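Local coordinates for protein MxaA (Stigmatella aurantiaca, PDB 4W4T) that probably releases the finished myxalamid chain from its PKS-NRPS assembly line through the NADPH-dependent terminal reductase domain described here, at residues L38-L44 / E231-L237; T79-I83 / P115-P119; S140-I146 / R179-L185; S292-L297 / A387-T393. One frame throughout, in Å; residues are numbered along the deposited sequence.

Interaction 1: residues L38-L44 / E231-L237; sequences LDAEIAL and EASRRGL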
loop_
_atom_site.group_PDB
_atom_site.type_symbol
_atom_site.label_atom_id
_atom_site.label_comp_id
_atom_site.label_asym_id
_atom_site.label_seq_id
_atom_site.Cartn_x
_atom_site.Cartn_y
_atom_site.Cartn_z
ATOM N N LEU A 38 14.487 27.068 12.369
ATOM C CA LEU A 38 13.620 28.085 11.782
ATOM C C LEU A 38 14.440 29.231 11.177
ATOM O O LEU A 38 15.266 29.831 11.870
ATOM C CB LEU A 38 12.655 28.630 12.837
ATOM C CG LEU A 38 11.571 29.592 12.352
ATOM C CD1 LEU A 38 10.691 28.930 11.305
ATOM C CD2 LEU A 38 10.740 30.074 13.520
ATOM N N ASP A 39 14.202 29.512 9.894
ATOM C CA ASP A 39 14.893 30.586 9.171
ATOM C C ASP A 39 14.966 31.847 10.015
ATOM O O ASP A 39 13.982 32.233 10.649
ATOM C CB ASP A 39 14.184 30.900 7.864
ATOM C CG ASP A 39 14.199 29.741 6.903
ATOM O OD1 ASP A 39 15.086 28.865 7.026
ATOM O OD2 ASP A 39 13.319 29.700 6.019
ATOM N N ALA A 40 16.133 32.483 10.012
ATOM C CA ALA A 40 16.399 33.623 10.888
ATOM C C ALA A 40 15.438 34.782 10.678
ATOM O O ALA A 40 15.121 35.505 11.627
ATOM C CB ALA A 40 17.839 34.100 10.696
ATOM N N GLU A 41 14.967 34.961 9.449
ATOM C CA GLU A 41 14.131 36.117 9.143
ATOM C C GLU A 41 12.699 35.931 9.633
ATOM O O GLU A 41 11.950 36.901 9.739
ATOM C CB GLU A 41 14.127 36.418 7.644
ATOM C CG GLU A 41 13.387 35.415 6.774
ATOM C CD GLU A 41 14.276 34.293 6.261
ATOM O OE1 GLU A 41 15.359 34.073 6.847
ATOM O OE2 GLU A 41 13.885 33.627 5.271
ATOM N N ILE A 42 12.314 34.695 9.943
ATOM C CA ILE A 42 10.990 34.472 10.508
ATOM C C ILE A 42 11.052 34.827 11.987
ATOM O O ILE A 42 11.297 33.979 12.853
ATOM C CB ILE A 42 10.507 33.034 10.285
ATOM C CG1 ILE A 42 10.484 32.739 8.781
ATOM C CG2 ILE A 42 9.128 32.819 10.926
ATOM C CD1 ILE A 42 10.144 31.311 8.430
ATOM N N ALA A 43 10.856 36.117 12.252
ATOM C CA ALA A 43 10.975 36.684 13.587
ATOM C C ALA A 43 10.123 37.947 13.649
ATOM O O ALA A 43 9.599 38.381 12.635
ATOM C CB ALA A 43 12.426 36.985 13.914
ATOM N N LEU A 44 9.969 38.527 14.832
ATOM C CA LEU A 44 9.082 39.671 14.976
ATOM C C LEU A 44 9.610 40.843 14.140
ATOM O O LEU A 44 8.840 41.525 13.467
ATOM C CB LEU A 44 8.933 40.073 16.452
ATOM C CG LEU A 44 8.318 39.034 17.404
ATOM C CD1 LEU A 44 7.946 39.640 18.747
ATOM C CD2 LEU A 44 7.108 38.367 16.775
ATOM N N GLU A 231 10.006 27.296 18.191
ATOM C CA GLU A 231 11.035 28.324 18.019
ATOM C C GLU A 231 10.419 29.689 17.719
ATOM O O GLU A 231 10.925 30.710 18.177
ATOM C CB GLU A 231 12.021 27.941 16.909
ATOM C CG GLU A 231 13.056 29.034 16.556
ATOM C CD GLU A 231 13.973 29.439 17.723
ATOM O OE1 GLU A 231 14.040 28.709 18.733
ATOM O OE2 GLU A 231 14.628 30.504 17.628
ATOM N N ALA A 232 9.345 29.709 16.938
ATOM C CA ALA A 232 8.641 30.954 16.655
ATOM C C ALA A 232 8.111 31.548 17.952
ATOM O O ALA A 232 8.209 32.750 18.179
ATOM C CB ALA A 232 7.506 30.731 15.670
ATOM N N SER A 233 7.549 30.687 18.792
ATOM C CA SER A 233 7.035 31.083 20.094
ATOM C C SER A 233 8.171 31.667 20.921
ATOM O O SER A 233 8.010 32.715 21.558
ATOM C CB SER A 233 6.401 29.877 20.813
ATOM O OG SER A 233 5.828 30.234 22.057
ATOM N N ARG A 234 9.320 30.989 20.898
ATOM C CA ARG A 234 10.484 31.430 21.652
ATOM C C ARG A 234 10.858 32.831 21.197
ATOM O O ARG A 234 11.245 33.672 22.000
ATOM C CB ARG A 234 11.674 30.482 21.470
ATOM C CG ARG A 234 12.777 30.713 22.494
ATOM C CD ARG A 234 14.096 30.061 22.118
ATOM N NE ARG A 234 14.601 30.577 20.854
ATOM C CZ ARG A 234 15.255 31.730 20.720
ATOM N NH1 ARG A 234 15.478 32.489 21.785
ATOM N NH2 ARG A 234 15.676 32.125 19.522
ATOM N N ARG A 235 10.709 33.077 19.901
ATOM C CA ARG A 235 11.077 34.370 19.322
ATOM C C ARG A 235 10.024 35.448 19.581
ATOM O O ARG A 235 10.220 36.610 19.215
ATOM C CB ARG A 235 11.327 34.218 17.825
ATOM C CG ARG A 235 12.550 33.372 17.498
ATOM C CD ARG A 235 12.762 33.241 16.003
ATOM N NE ARG A 235 13.792 32.255 15.716
ATOM C CZ ARG A 235 14.150 31.875 14.498
ATOM N NH1 ARG A 235 13.556 32.391 13.433
ATOM N NH2 ARG A 235 15.102 30.964 14.350
ATOM N N GLY A 236 8.912 35.070 20.213
ATOM C CA GLY A 236 7.911 36.044 20.618
ATOM C C GLY A 236 6.581 36.020 19.884
ATOM O O GLY A 236 5.687 36.819 20.179
ATOM N N LEU A 237 6.441 35.128 18.908
ATOM C CA LEU A 237 5.142 34.915 18.276
ATOM C C LEU A 237 4.173 34.303 19.287
ATOM O O LEU A 237 4.512 33.314 19.949
ATOM C CB LEU A 237 5.269 33.992 17.055
ATOM C CG LEU A 237 3.992 33.814 16.230
ATOM C CD1 LEU A 237 3.628 35.134 15.549
ATOM C CD2 LEU A 237 4.172 32.693 15.195
HETATM O O HOH W 1 11.782 37.692 17.370
#
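The guanidinium of Arg235 has Leu38 over one face, with CD2 3.6 Å above the plane and offset toward the rim. Three carbonyls of the loop 38-44 sit at its edge. Arg235 NH2 donates to Leu38 O at 2.7 Å (158°), while Arg235 NH1 serves both Asp39 O and Ile42 O, each at 2.8 Å. All three oxygens lie within 14° of the guanidinium plane, although Asp39 and Ile42 are approached from above their own carbonyl planes. Asp39 O also takes Ile42 N, on the opposite face from Arg235 NH1, which closes a type I turn. On the same segment Arg235 NE reaches Glu231 OE2, and that carboxylate is also held side-on by Arg234. Leu38 CD2 also packs on Ala232 CB at 3.9 Å. Leu44 covers the Schellman turn at Gly236, with CG 3.6 Å from Arg235 O, and a water joins that same oxygen to Leu44 N. Leu174 of helix 159-177 touches Ala232 and Leu237 as well. One cation thus satisfies three main-chain acceptors and probably fixes the loop's path, while Glu231 would offset its charge and restrict its rotation.

Interaction 2: residues T79-I83 / P115-P119; sequences TDARI and PRIVP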
loop_
_atom_site.group_PDB
_atom_site.type_symbol
_atom_site.label_atom_id
_atom_site.label_comp_id
_atom_site.label_asym_id
_atom_site.label_seq_id
_atom_site.Cartn_x
_atom_site.Cartn_y
_atom_site.Cartn_z
ATOM N N THR A 79 -17.224 33.302 16.688
ATOM C CA THR A 79 -16.596 34.573 16.361
ATOM C C THR A 79 -17.477 35.313 15.369
ATOM O O THR A 79 -18.338 34.712 14.739
ATOM C CB THR A 79 -15.207 34.395 15.724
ATOM O OG1 THR A 79 -15.374 34.074 14.338
ATOM C CG2 THR A 79 -14.414 33.286 16.410
ATOM N N ASP A 80 -17.244 36.608 15.202
ATOM C CA ASP A 80 -17.858 37.311 14.084
ATOM C C ASP A 80 -16.780 37.762 13.096
ATOM O O ASP A 80 -16.930 38.773 12.413
ATOM C CB ASP A 80 -18.692 38.500 14.566
ATOM C CG ASP A 80 -17.861 39.567 15.249
ATOM O OD1 ASP A 80 -16.735 39.262 15.687
ATOM O OD2 ASP A 80 -18.339 40.716 15.356
ATOM N N ALA A 81 -15.689 37.003 13.032
ATOM C CA ALA A 81 -14.619 37.307 12.087
ATOM C C ALA A 81 -14.926 36.681 10.729
ATOM O O ALA A 81 -15.617 35.678 10.649
ATOM C CB ALA A 81 -13.280 36.809 12.614
ATOM N N ARG A 82 -14.432 37.288 9.656
ATOM C CA ARG A 82 -14.500 36.637 8.357
ATOM C C ARG A 82 -13.447 35.533 8.355
ATOM O O ARG A 82 -12.330 35.752 8.812
ATOM C CB ARG A 82 -14.275 37.646 7.222
ATOM C CG ARG A 82 -15.413 38.672 7.125
ATOM C CD ARG A 82 -15.325 39.551 5.900
ATOM N NE ARG A 82 -14.101 40.342 5.895
ATOM C CZ ARG A 82 -13.123 40.185 5.015
ATOM N NH1 ARG A 82 -13.236 39.272 4.056
ATOM N NH2 ARG A 82 -12.040 40.946 5.087
ATOM N N ILE A 83 -13.814 34.351 7.886
ATOM C CA ILE A 83 -12.910 33.207 7.937
ATOM C C ILE A 83 -12.335 32.924 6.559
ATOM O O ILE A 83 -12.991 32.320 5.713
ATOM C CB ILE A 83 -13.605 31.915 8.460
ATOM C CG1 ILE A 83 -14.483 32.197 9.694
ATOM C CG2 ILE A 83 -12.557 30.823 8.735
ATOM C CD1 ILE A 83 -13.731 32.717 10.908
ATOM N N PRO A 115 -21.636 33.973 3.781
ATOM C CA PRO A 115 -20.993 35.293 3.811
ATOM C C PRO A 115 -19.700 35.320 4.627
ATOM O O PRO A 115 -18.842 36.158 4.376
ATOM C CB PRO A 115 -22.049 36.184 4.476
ATOM C CG PRO A 115 -23.335 35.461 4.294
ATOM C CD PRO A 115 -23.004 34.018 4.327
ATOM N N ARG A 116 -19.567 34.401 5.580
ATOM C CA ARG A 116 -18.458 34.426 6.531
ATOM C C ARG A 116 -17.157 33.824 5.973
ATOM O O ARG A 116 -16.073 34.104 6.487
ATOM C CB ARG A 116 -18.851 33.676 7.815
ATOM C CG ARG A 116 -20.075 34.233 8.549
ATOM C CD ARG A 116 -19.754 35.488 9.329
ATOM N NE ARG A 116 -18.643 35.290 10.255
ATOM C CZ ARG A 116 -18.745 34.698 11.444
ATOM N NH1 ARG A 116 -19.918 34.246 11.873
ATOM N NH2 ARG A 116 -17.670 34.557 12.207
ATOM N N ILE A 117 -17.277 33.007 4.928
ATOM C CA ILE A 117 -16.161 32.225 4.393
ATOM C C ILE A 117 -15.538 32.909 3.168
ATOM O O ILE A 117 -16.244 33.283 2.250
ATOM C CB ILE A 117 -16.599 30.811 3.992
ATOM C CG1 ILE A 117 -17.226 30.072 5.171
ATOM C CG2 ILE A 117 -15.419 30.031 3.444
ATOM C CD1 ILE A 117 -17.845 28.744 4.780
ATOM N N VAL A 118 -14.222 33.067 3.186
ATOM C CA VAL A 118 -13.493 33.633 2.072
ATOM C C VAL A 118 -12.418 32.696 1.593
ATOM O O VAL A 118 -11.360 32.619 2.240
ATOM C CB VAL A 118 -12.816 34.972 2.480
ATOM C CG1 VAL A 118 -12.092 35.576 1.281
ATOM C CG2 VAL A 118 -13.797 35.910 3.082
ATOM N N PRO A 119 -12.691 31.967 0.513
ATOM C CA PRO A 119 -11.628 31.082 0.096
ATOM C C PRO A 119 -10.397 31.854 -0.391
ATOM O O PRO A 119 -10.501 32.966 -0.934
ATOM C CB PRO A 119 -12.225 30.298 -1.044
ATOM C CG PRO A 119 -13.647 30.393 -0.924
ATOM C CD PRO A 119 -13.941 31.700 -0.187
#
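Arg116 folds back on itself to grip Ala81 O with two nitrogens of one guanidinium: NH2 donates at 2.8 Å and NE at 3.1 Å, both with the oxygen in the guanidinium plane. Successive bends at chi2 (-77°) and chi3 (-55°) curl the chain into this side-on grip. Arg116 NH2 also donates to Thr79 O at 2.6 Å, a less well aligned bond, since the donor stands above that carbonyl plane and the N-H...O angle is only 132°. Thr79 itself forms an ST turn, OG1 accepting from Ala81 N, and OG1 also bonds Leu75 O. The backbones join as parallel strands: Ile83 N donates to Arg116 O at 2.7 Å, and Val118 N to Ile83 O at 2.9 Å. One residue bonding to both neighbours of Ile117 is the evidence for the parallel bridge Ile83-Ile117. Arg82 NH1 lies 3.5 Å from Val118 CG2, and its NH2 bonds Tyr84. Helix 66-78 places Leu72 on both Ile83 and Ile117, and its Cys76 O accepts from Arg116 NH1. Helix 92-105, which links the two strands in a beta-alpha-beta unit, packs Met96 and Ile99 on Ile117, while strand 57-61 flanks Ile83 through Ile58 and Leu60.

Interaction 3: residues S140-I146 / R179-L185; sequences SEEIDAI and RTRIKPL. With ACT (acetate ion), chain C.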
loop_
_atom_site.group_PDB
_atom_site.type_symbol
_atom_site.label_atom_id
_atom_site.label_comp_id
_atom_site.label_asym_id
_atom_site.label_seq_id
_atom_site.Cartn_x
_atom_site.Cartn_y
_atom_site.Cartn_z
ATOM N N SER A 140 -0.925 39.075 4.187
ATOM C CA SER A 140 -0.171 39.466 5.371
ATOM C C SER A 140 -0.690 40.769 5.992
ATOM O O SER A 140 -0.334 41.096 7.124
ATOM C CB SER A 140 1.313 39.641 5.046
ATOM O OG SER A 140 1.580 40.953 4.547
ATOM N N GLU A 141 -1.478 41.522 5.224
ATOM C CA GLU A 141 -2.079 42.763 5.724
ATOM C C GLU A 141 -3.474 42.510 6.297
ATOM O O GLU A 141 -3.929 43.215 7.202
ATOM C CB GLU A 141 -2.161 43.808 4.605
ATOM C CG GLU A 141 -0.819 44.299 4.114
ATOM C CD GLU A 141 -0.897 44.944 2.734
ATOM O OE1 GLU A 141 -2.006 44.991 2.147
ATOM O OE2 GLU A 141 0.162 45.386 2.233
ATOM N N GLU A 142 -4.148 41.498 5.764
ATOM C CA GLU A 142 -5.568 41.302 6.039
ATOM C C GLU A 142 -5.869 40.422 7.264
ATOM O O GLU A 142 -6.835 40.675 7.999
ATOM C CB GLU A 142 -6.237 40.731 4.790
ATOM C CG GLU A 142 -6.191 41.718 3.617
ATOM C CD GLU A 142 -7.096 41.339 2.456
ATOM O OE1 GLU A 142 -7.529 40.170 2.371
ATOM O OE2 GLU A 142 -7.382 42.224 1.623
ATOM N N ILE A 143 -5.021 39.431 7.513
ATOM C CA ILE A 143 -5.319 38.400 8.525
ATOM C C ILE A 143 -4.943 38.786 9.943
ATOM O O ILE A 143 -3.822 39.233 10.189
ATOM C CB ILE A 143 -4.595 37.084 8.189
ATOM C CG1 ILE A 143 -5.027 36.587 6.820
ATOM C CG2 ILE A 143 -4.861 36.012 9.298
ATOM C CD1 ILE A 143 -6.518 36.384 6.676
ATOM N N ASP A 144 -5.866 38.600 10.891
ATOM C CA ASP A 144 -5.566 38.937 12.275
ATOM C C ASP A 144 -5.002 37.743 13.036
ATOM O O ASP A 144 -4.143 37.898 13.901
ATOM C CB ASP A 144 -6.819 39.462 13.005
ATOM C CG ASP A 144 -7.222 40.878 12.563
ATOM O OD1 ASP A 144 -6.401 41.598 11.949
ATOM O OD2 ASP A 144 -8.361 41.285 12.858
ATOM N N ALA A 145 -5.505 36.560 12.725
ATOM C CA ALA A 145 -5.071 35.355 13.430
ATOM C C ALA A 145 -5.167 34.116 12.532
ATOM O O ALA A 145 -5.890 34.091 11.527
ATOM C CB ALA A 145 -5.891 35.172 14.715
ATOM N N ILE A 146 -4.399 33.092 12.881
ATOM C CA ILE A 146 -4.287 31.895 12.055
ATOM C C ILE A 146 -4.598 30.627 12.850
ATOM O O ILE A 146 -4.034 30.407 13.919
ATOM C CB ILE A 146 -2.868 31.751 11.457
ATOM C CG1 ILE A 146 -2.533 32.967 10.591
ATOM C CG2 ILE A 146 -2.765 30.468 10.621
ATOM C CD1 ILE A 146 -1.052 33.252 10.480
ATOM N N ARG A 179 4.849 38.386 8.944
ATOM C CA ARG A 179 4.997 39.309 7.816
ATOM C C ARG A 179 4.058 40.505 7.974
ATOM O O ARG A 179 2.853 40.328 8.137
ATOM C CB ARG A 179 4.713 38.597 6.491
ATOM C CG ARG A 179 4.887 39.476 5.229
ATOM C CD ARG A 179 6.352 39.795 4.964
ATOM N NE ARG A 179 7.171 38.583 4.888
ATOM C CZ ARG A 179 7.446 37.900 3.775
ATOM N NH1 ARG A 179 6.967 38.268 2.590
ATOM N NH2 ARG A 179 8.194 36.809 3.863
ATOM N N THR A 180 4.622 41.705 7.877
ATOM C CA THR A 180 3.848 42.938 7.933
ATOM C C THR A 180 3.420 43.247 9.358
ATOM O O THR A 180 3.860 44.231 9.954
ATOM C CB THR A 180 2.597 42.859 7.038
ATOM O OG1 THR A 180 2.986 42.546 5.695
ATOM C CG2 THR A 180 1.850 44.185 7.048
ATOM N N ARG A 181 2.559 42.395 9.900
ATOM C CA ARG A 181 2.074 42.558 11.267
ATOM C C ARG A 181 1.843 41.203 11.929
ATOM O O ARG A 181 1.458 40.236 11.274
ATOM C CB ARG A 181 0.796 43.385 11.295
ATOM C CG ARG A 181 -0.369 42.824 10.495
ATOM C CD ARG A 181 -1.506 43.839 10.556
ATOM N NE ARG A 181 -2.744 43.405 9.938
ATOM C CZ ARG A 181 -3.707 42.766 10.592
ATOM N NH1 ARG A 181 -3.540 42.476 11.874
ATOM N NH2 ARG A 181 -4.825 42.427 9.972
ATOM N N ILE A 182 2.098 41.160 13.230
ATOM C CA ILE A 182 2.053 39.922 14.005
ATOM C C ILE A 182 0.671 39.297 14.052
ATOM O O ILE A 182 -0.332 39.980 14.282
ATOM C CB ILE A 182 2.548 40.161 15.444
ATOM C CG1 ILE A 182 3.980 40.687 15.423
ATOM C CG2 ILE A 182 2.445 38.870 16.290
ATOM C CD1 ILE A 182 4.888 39.887 14.511
ATOM N N LYS A 183 0.623 37.983 13.824
ATOM C CA LYS A 183 -0.622 37.243 13.838
ATOM C C LYS A 183 -0.513 36.040 14.773
ATOM O O LYS A 183 0.283 35.131 14.530
ATOM C CB LYS A 183 -0.995 36.780 12.425
ATOM C CG LYS A 183 -0.956 37.887 11.382
ATOM C CD LYS A 183 -1.220 37.351 9.985
ATOM C CE LYS A 183 -0.944 38.432 8.898
ATOM N NZ LYS A 183 0.470 38.913 8.927
ATOM N N PRO A 184 -1.310 36.031 15.848
ATOM C CA PRO A 184 -1.308 34.838 16.700
ATOM C C PRO A 184 -1.636 33.580 15.908
ATOM O O PRO A 184 -2.430 33.591 14.944
ATOM C CB PRO A 184 -2.396 35.142 17.735
ATOM C CG PRO A 184 -2.369 36.642 17.841
ATOM C CD PRO A 184 -2.123 37.116 16.422
ATOM N N LEU A 185 -1.003 32.491 16.326
ATOM C CA LEU A 185 -1.104 31.229 15.630
ATOM C C LEU A 185 -1.628 30.131 16.546
ATOM O O LEU A 185 -1.036 29.843 17.579
ATOM C CB LEU A 185 0.255 30.828 15.074
ATOM C CG LEU A 185 0.299 29.376 14.596
ATOM C CD1 LEU A 185 -0.571 29.194 13.356
ATOM C CD2 LEU A 185 1.730 28.962 14.345
HETATM C C ACT C . 8.925 35.845 0.260
HETATM O O ACT C . 9.186 35.218 -0.821
HETATM O OXT ACT C . 8.203 36.898 0.277
HETATM C CH3 ACT C . 9.499 35.349 1.558
HETATM O O HOH W 2 -3.084 40.058 15.187
#
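Ile146 and Leu185 form a parallel bridge with their CA atoms 4.8 Å apart, and Ile146 N donates to Pro184 O at 2.9 Å. Upstream the backbones stay close without regular pairing: the end of helix 133-142 lies beside the loop 179-184, and its carbonyls are met by side chains. Arg181 does most of this. Its NE and NH2 both donate to Glu141 O, from the same face of that carbonyl, while NH1 and NH2 converge end-on upon Asp144 OD1, the nearer contact being NH2 at 2.7 Å. Carboxylate and guanidinium planes are turned 67° apart, and Ile143 O rests 3.2 Å above one guanidinium face. Asp144 OD1 has a second cation in Arg56, which should favour its ionised state. Lys183 crosses Ile143 at about a right angle, CD 3.8 Å from Ile143 CB. The turn at its chi4 (60°) delivers NZ to Ser140 O at 2.9 Å, and NZ also donates to Arg181 O and bonds Leu176 O. Further along, Ile146 CG2 packs on Leu185 CD1 at 3.7 Å. At the periphery Arg179 NH1 binds an acetate, probably from the crystallisation liquor. Arg181 and Lys183 thus bond the carbonyls of the helix end where the strands start. Strand 145-148, helix 159-177 and strand 185-188 form a beta-alpha-beta crossover of the Rossmann fold, and the bridge marks where its strands begin to pair.

Interaction 4: residues S292-L297 / A387-T393; sequences SAIVDL and ALGGTGT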
loop_
_atom_site.group_PDB
_atom_site.type_symbol
_atom_site.label_atom_id
_atom_site.label_comp_id
_atom_site.label_asym_id
_atom_site.label_seq_id
_atom_site.Cartn_x
_atom_site.Cartn_y
_atom_site.Cartn_z
ATOM N N SER A 292 -14.395 22.054 19.568
ATOM C CA SER A 292 -14.819 23.028 20.584
ATOM C C SER A 292 -13.667 23.426 21.488
ATOM O O SER A 292 -13.548 24.590 21.852
ATOM C CB SER A 292 -15.976 22.493 21.439
ATOM O OG SER A 292 -17.172 22.470 20.690
ATOM N N ALA A 293 -12.816 22.469 21.853
ATOM C CA ALA A 293 -11.693 22.775 22.738
ATOM C C ALA A 293 -10.668 23.667 22.043
ATOM O O ALA A 293 -10.127 24.580 22.661
ATOM C CB ALA A 293 -11.019 21.495 23.242
ATOM N N ILE A 294 -10.378 23.378 20.776
ATOM C CA ILE A 294 -9.470 24.230 20.016
ATOM C C ILE A 294 -9.935 25.681 20.075
ATOM O O ILE A 294 -9.170 26.582 20.428
ATOM C CB ILE A 294 -9.372 23.790 18.549
ATOM C CG1 ILE A 294 -8.637 22.451 18.446
ATOM C CG2 ILE A 294 -8.650 24.870 17.715
ATOM C CD1 ILE A 294 -8.647 21.870 17.036
ATOM N N VAL A 295 -11.198 25.901 19.740
ATOM C CA VAL A 295 -11.709 27.268 19.680
ATOM C C VAL A 295 -11.739 27.876 21.080
ATOM O O VAL A 295 -11.278 28.990 21.267
ATOM C CB VAL A 295 -13.102 27.331 19.026
ATOM C CG1 VAL A 295 -13.698 28.746 19.147
ATOM C CG2 VAL A 295 -13.013 26.924 17.565
ATOM N N ASP A 296 -12.216 27.153 22.068
ATOM C CA ASP A 296 -12.235 27.625 23.430
ATOM C C ASP A 296 -10.865 28.019 23.915
ATOM O O ASP A 296 -10.691 29.060 24.411
ATOM C CB ASP A 296 -12.846 26.579 24.366
ATOM C CG ASP A 296 -14.352 26.599 24.352
ATOM O OD1 ASP A 296 -14.953 27.518 23.855
ATOM O OD2 ASP A 296 -14.959 25.721 24.893
ATOM N N LEU A 297 -9.893 27.150 23.744
ATOM C CA LEU A 297 -8.538 27.411 24.230
ATOM C C LEU A 297 -7.902 28.571 23.471
ATOM O O LEU A 297 -7.147 29.352 24.046
ATOM C CB LEU A 297 -7.661 26.171 24.100
ATOM C CG LEU A 297 -8.029 25.031 25.061
ATOM C CD1 LEU A 297 -7.438 23.717 24.550
ATOM C CD2 LEU A 297 -7.519 25.344 26.470
ATOM N N ALA A 387 -8.318 24.500 32.096
ATOM C CA ALA A 387 -8.573 25.656 31.256
ATOM C C ALA A 387 -10.021 25.670 30.744
ATOM O O ALA A 387 -10.573 26.733 30.460
ATOM C CB ALA A 387 -7.579 25.699 30.079
ATOM N N LEU A 388 -10.633 24.491 30.634
ATOM C CA LEU A 388 -11.986 24.397 30.098
ATOM C C LEU A 388 -13.079 24.349 31.184
ATOM O O LEU A 388 -14.254 24.290 30.859
ATOM C CB LEU A 388 -12.121 23.164 29.210
ATOM C CG LEU A 388 -11.278 23.183 27.926
ATOM C CD1 LEU A 388 -11.613 21.970 27.086
ATOM C CD2 LEU A 388 -11.501 24.465 27.144
ATOM N N GLY A 389 -12.687 24.369 32.449
ATOM C CA GLY A 389 -13.623 24.095 33.540
ATOM C C GLY A 389 -14.790 25.068 33.648
ATOM O O GLY A 389 -15.880 24.701 34.108
ATOM N N GLY A 390 -14.568 26.311 33.227
ATOM C CA GLY A 390 -15.610 27.323 33.250
ATOM C C GLY A 390 -16.368 27.382 31.940
ATOM O O GLY A 390 -17.257 28.217 31.766
ATOM N N THR A 391 -16.002 26.508 31.001
ATOM C CA THR A 391 -16.705 26.401 29.721
ATOM C C THR A 391 -17.676 25.225 29.737
ATOM O O THR A 391 -17.668 24.422 30.666
ATOM C CB THR A 391 -15.741 26.176 28.530
ATOM O OG1 THR A 391 -15.301 24.809 28.537
ATOM C CG2 THR A 391 -14.532 27.112 28.597
ATOM N N GLY A 392 -18.477 25.100 28.682
ATOM C CA GLY A 392 -19.364 23.960 28.550
ATOM C C GLY A 392 -18.753 22.860 27.695
ATOM O O GLY A 392 -19.475 22.011 27.154
ATOM N N THR A 393 -17.424 22.858 27.601
ATOM C CA THR A 393 -16.719 21.912 26.727
ATOM C C THR A 393 -16.094 20.788 27.540
ATOM O O THR A 393 -15.186 21.000 28.351
ATOM C CB THR A 393 -15.641 22.616 25.888
ATOM O OG1 THR A 393 -16.272 23.602 25.063
ATOM C CG2 THR A 393 -14.890 21.601 24.994
#
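Leu388 and Ala387, of helix 382-388, pack against Leu297, Asp296 and Ala293 of helix 287-298, a helix lying on the parallel sheet of the Rossmann fold. The loop that follows contains an ST turn at Thr391. The tight part is apolar. Leu297 CD2 meets Ala387 CB at 3.6 Å. The two methyls of Leu388 divide the helix surface between them: CD1 rests on Ala293 CB at 3.9 Å, and CD2 on Asp296 CB at 3.7 Å, with Leu297 CG just beyond. Leu297 and Leu388 run at about a right angle to each other, so a branch of one meets the flank of the other. Behind this layer, Leu297 also reaches Tyr308 and Leu310 of strand 307-310 and Leu242 of strand 239-248.

The loose part is the loop around Gly389, Gly390 and Gly392, exposed and without contact to the helix; between them Thr391 CB comes within 3.7 Å of Asp296 OD2. Past them Thr393 returns: its CG2, placed anti to the backbone N (OG1 at chi1 -61°), lies 3.8 Å from Ser292 CB. The Asp296 carboxylate is shared. Its OD1 forms a salt bridge with Arg78 of helix 66-78, and its OD2 accepts from Thr393 OG1, modelled at a very short 2.5 Å whose exact length is doubtful. The two side chains approach from opposite directions. In the turn itself, Thr391 OG1 donates to Leu388 O at 2.6 Å, in the carbonyl plane and on a lone pair, and accepts from Thr393 N at 3.0 Å.

In the fold
Interactions 2 and 3 reach the same parallel sheet, their centres 15 Å apart and nearest atoms about 5 Å apart. Interaction 1 attaches the N-terminal loop beside interaction 3: their centres are 14 Å apart, and they touch where Leu44 CD2 meets Ile182 CD1 at 3.5 Å. Interaction 4 joins the sheet's helical cover to the C-terminal part of the chain; its centre is 21 Å from that of interaction 2, though their nearest atoms are about 5 Å apart. NADPH is absent, but residues of its known site lie near three contacts: side chains of Thr64, Ile124 and Leu67 are about 9, 8 and 9 Å from Ile117, Ile146 and Ala293. Interaction 1 lies away from it.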